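Local coordinates for protein probable adenylyl-sulfate kinase (Synechocystis sp., PDB 5CB8) that catalyses the ATP-dependent 3'-phosphorylation of adenosine 5'-phosphosulfate, yielding 3'-phosphoadenylyl sulfate, the activated sulfate of sulfur metabolism, at residues B[63-68]-B[80-85]. Residues are numbered along the deposited sequence; the frame is centred on the assembly and turned at random.
With ADX (adenosine-5'-phosphosulfate), chain G; SO4 (sulfate ion), chain I.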
loop_
_atom_site.group_PDB
_atom_site.type_symbol
_atom_site.label_atom_id
_atom_site.label_comp_id
_atom_site.label_asym_id
_atom_site.label_seq_id
_atom_site.Cartn_x
_atom_site.Cartn_y
_atom_site.Cartn_z
ATOM N N VAL B 63 1.222 2.652 -13.593
ATOM C CA VAL B 63 1.801 3.679 -12.723
ATOM C C VAL B 63 2.393 3.066 -11.452
ATOM O O VAL B 63 3.520 3.394 -11.064
ATOM C CB VAL B 63 0.766 4.745 -12.359
ATOM C CG1 VAL B 63 1.365 5.766 -11.402
ATOM C CG2 VAL B 63 0.275 5.442 -13.629
ATOM N N VAL B 64 1.661 2.157 -10.812
ATOM C CA VAL B 64 2.200 1.574 -9.580
ATOM C C VAL B 64 3.439 0.723 -9.836
ATOM O O VAL B 64 4.281 0.570 -8.947
ATOM C CB VAL B 64 1.148 0.815 -8.751
ATOM C CG1 VAL B 64 -0.002 1.760 -8.394
ATOM C CG2 VAL B 64 0.635 -0.401 -9.503
ATOM N N ARG B 65 3.581 0.201 -11.055
ATOM C CA ARG B 65 4.805 -0.536 -11.402
ATOM C C ARG B 65 6.042 0.364 -11.455
ATOM O O ARG B 65 7.168 -0.119 -11.611
ATOM C CB ARG B 65 4.648 -1.316 -12.715
ATOM C CG ARG B 65 3.949 -2.672 -12.542
ATOM C CD ARG B 65 3.726 -3.355 -13.901
ATOM N NE ARG B 65 3.207 -4.717 -13.755
ATOM C CZ ARG B 65 3.981 -5.792 -13.600
ATOM N NH1 ARG B 65 5.309 -5.665 -13.554
ATOM N NH2 ARG B 65 3.434 -6.993 -13.470
ATOM N N THR B 66 5.845 1.670 -11.312
ATOM C CA THR B 66 6.988 2.570 -11.198
ATOM C C THR B 66 7.268 2.939 -9.740
ATOM O O THR B 66 8.243 3.638 -9.454
ATOM C CB THR B 66 6.788 3.872 -11.995
ATOM O OG1 THR B 66 5.778 4.662 -11.360
ATOM C CG2 THR B 66 6.379 3.576 -13.440
ATOM N N ASN B 67 6.405 2.500 -8.826
ATOM C CA ASN B 67 6.615 2.770 -7.396
ATOM C C ASN B 67 6.346 1.550 -6.505
ATOM O O ASN B 67 7.269 0.778 -6.208
ATOM C CB ASN B 67 5.843 4.024 -6.914
ATOM C CG ASN B 67 4.360 4.022 -7.314
ATOM O OD1 ASN B 67 3.634 3.050 -7.094
ATOM N ND2 ASN B 67 3.906 5.135 -7.880
ATOM N N LEU B 68 5.095 1.393 -6.086
ATOM C CA LEU B 68 4.653 0.271 -5.253
ATOM C C LEU B 68 5.164 -1.087 -5.722
ATOM O O LEU B 68 5.577 -1.927 -4.908
ATOM C CB LEU B 68 3.120 0.230 -5.218
ATOM C CG LEU B 68 2.490 -0.864 -4.347
ATOM C CD1 LEU B 68 2.789 -0.608 -2.884
ATOM C CD2 LEU B 68 0.986 -0.965 -4.572
ATOM N N ASP B 80 1.537 -12.313 -10.028
ATOM C CA ASP B 80 0.815 -12.658 -8.802
ATOM C C ASP B 80 1.211 -11.712 -7.674
ATOM O O ASP B 80 0.358 -11.200 -6.943
ATOM C CB ASP B 80 1.065 -14.118 -8.386
ATOM C CG ASP B 80 0.335 -15.118 -9.272
ATOM O OD1 ASP B 80 -0.415 -14.690 -10.173
ATOM O OD2 ASP B 80 0.495 -16.341 -9.054
ATOM N N THR B 81 2.511 -11.486 -7.528
ATOM C CA THR B 81 2.986 -10.576 -6.491
ATOM C C THR B 81 2.406 -9.189 -6.722
ATOM O O THR B 81 1.936 -8.533 -5.784
ATOM C CB THR B 81 4.512 -10.498 -6.472
ATOM O OG1 THR B 81 5.037 -11.795 -6.173
ATOM C CG2 THR B 81 4.984 -9.501 -5.410
ATOM N N ASN B 82 2.430 -8.753 -7.978
ATOM C CA ASN B 82 1.943 -7.422 -8.332
ATOM C C ASN B 82 0.483 -7.238 -7.936
ATOM O O ASN B 82 0.125 -6.299 -7.214
ATOM C CB ASN B 82 2.144 -7.190 -9.836
ATOM C CG ASN B 82 1.686 -5.805 -10.289
ATOM O OD1 ASN B 82 2.144 -4.778 -9.769
ATOM N ND2 ASN B 82 0.802 -5.769 -11.282
ATOM N N ILE B 83 -0.362 -8.154 -8.387
ATOM C CA ILE B 83 -1.788 -8.055 -8.116
ATOM C C ILE B 83 -2.091 -8.193 -6.625
ATOM O O ILE B 83 -2.922 -7.457 -6.083
ATOM C CB ILE B 83 -2.577 -9.083 -8.935
ATOM C CG1 ILE B 83 -2.400 -8.788 -10.430
ATOM C CG2 ILE B 83 -4.049 -9.064 -8.549
ATOM C CD1 ILE B 83 -2.699 -7.334 -10.821
ATOM N N ARG B 84 -1.422 -9.124 -5.954
ATOM C CA ARG B 84 -1.626 -9.274 -4.512
ATOM C C ARG B 84 -1.226 -8.020 -3.729
ATOM O O ARG B 84 -1.865 -7.678 -2.720
ATOM C CB ARG B 84 -0.895 -10.520 -3.989
ATOM C CG ARG B 84 -1.623 -11.822 -4.325
ATOM C CD ARG B 84 -0.733 -13.022 -4.115
ATOM N NE ARG B 84 -1.498 -14.266 -4.163
ATOM C CZ ARG B 84 -0.975 -15.452 -4.445
ATOM N NH1 ARG B 84 0.320 -15.554 -4.726
ATOM N NH2 ARG B 84 -1.748 -16.533 -4.443
ATOM N N ARG B 85 -0.188 -7.323 -4.190
ATOM C CA ARG B 85 0.265 -6.120 -3.488
ATOM C C ARG B 85 -0.703 -4.962 -3.713
ATOM O O ARG B 85 -1.014 -4.206 -2.788
ATOM C CB ARG B 85 1.682 -5.724 -3.922
ATOM C CG ARG B 85 2.311 -4.649 -3.030
ATOM C CD ARG B 85 3.771 -4.397 -3.414
ATOM N NE ARG B 85 4.582 -5.609 -3.295
ATOM C CZ ARG B 85 5.757 -5.781 -3.897
ATOM N NH1 ARG B 85 6.260 -4.824 -4.660
ATOM N NH2 ARG B 85 6.441 -6.905 -3.726
HETATM S SB ADX G . -0.432 -7.492 -14.584
HETATM O O1B ADX G . 0.572 -7.692 -13.532
HETATM O O2B ADX G . -1.744 -7.133 -14.017
HETATM O O3B ADX G . -0.523 -8.716 -15.393
HETATM P PA ADX G . -0.119 -4.821 -15.218
HETATM O O1A ADX G . 0.400 -4.485 -13.823
HETATM O O2A ADX G . -1.521 -4.274 -15.466
HETATM O O3A ADX G . 0.016 -6.381 -15.508
HETATM O "O5'" ADX G . 0.887 -4.148 -16.268
HETATM C "C5'" ADX G . 0.601 -4.216 -17.634
HETATM C "C4'" ADX G . 1.238 -3.207 -18.417
HETATM O "O4'" ADX G . 2.670 -3.537 -18.520
HETATM C "C3'" ADX G . 0.710 -3.180 -19.785
HETATM O "O3'" ADX G . -0.155 -2.138 -19.907
HETATM C "C2'" ADX G . 1.886 -2.952 -20.656
HETATM O "O2'" ADX G . 2.005 -1.632 -20.926
HETATM C "C1'" ADX G . 3.079 -3.373 -19.862
HETATM N N9 ADX G . 3.727 -4.578 -20.291
HETATM C C8 ADX G . 5.056 -4.747 -20.492
HETATM N N7 ADX G . 5.294 -6.043 -20.719
HETATM C C5 ADX G . 4.120 -6.718 -20.653
HETATM C C6 ADX G . 3.783 -8.063 -20.792
HETATM N N6 ADX G . 4.806 -9.068 -21.023
HETATM N N1 ADX G . 2.487 -8.422 -20.672
HETATM C C2 ADX G . 1.535 -7.500 -20.407
HETATM N N3 ADX G . 1.831 -6.200 -20.258
HETATM C C4 ADX G . 3.113 -5.779 -20.374
HETATM S S SO4 I . 3.279 -13.114 -3.337
HETATM O O1 SO4 I . 2.479 -12.002 -2.816
HETATM O O2 SO4 I . 4.626 -12.613 -3.643
HETATM O O3 SO4 I . 3.370 -14.164 -2.318
HETATM O O4 SO4 I . 2.657 -13.678 -4.554
#
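The amide of Asn82 lies over the rim of one face of the Arg65 guanidinium, tilted 46° from it, while oxygens of adenosine-5'-phosphosulfate occupy the guanidinium edge. There Arg65 NE donates to phosphate O1A at 2.8 Å and NH2 to O1B of the ligand's sulfate group at 2.9 Å, the latter nearly straight (168°). Asn82 ND2 reaches the same two oxygens, O1B at 3.0 Å and O1A through a weak bond, so both take bonds from both segments. Asn82 OD1 is hydrogen-bonded to Thr69 OG1, which together with the ND2 bonds would hold the amide's rotation; Phe74 adds a cation-pi contact to Arg65. A second join carries no ligand: Arg85 NH1 donates to the backbone Leu68 O at 3.0 Å, on a lone pair and in the carbonyl plane. A bend at chi3 (-59°) turns the guanidinium edge to that oxygen, while Arg85 CD packs against Leu68 CG at 3.9 Å. Arg85 of the second subunit comes close to this arginine, placing the bond near the dimer interface. Together, helix 76-94 and the type I turn from Val64 to Asn67 form a wall of the APS pocket of an APS kinase, cradling the phosphosulfate near Ser106, the probable phosphoserine intermediate.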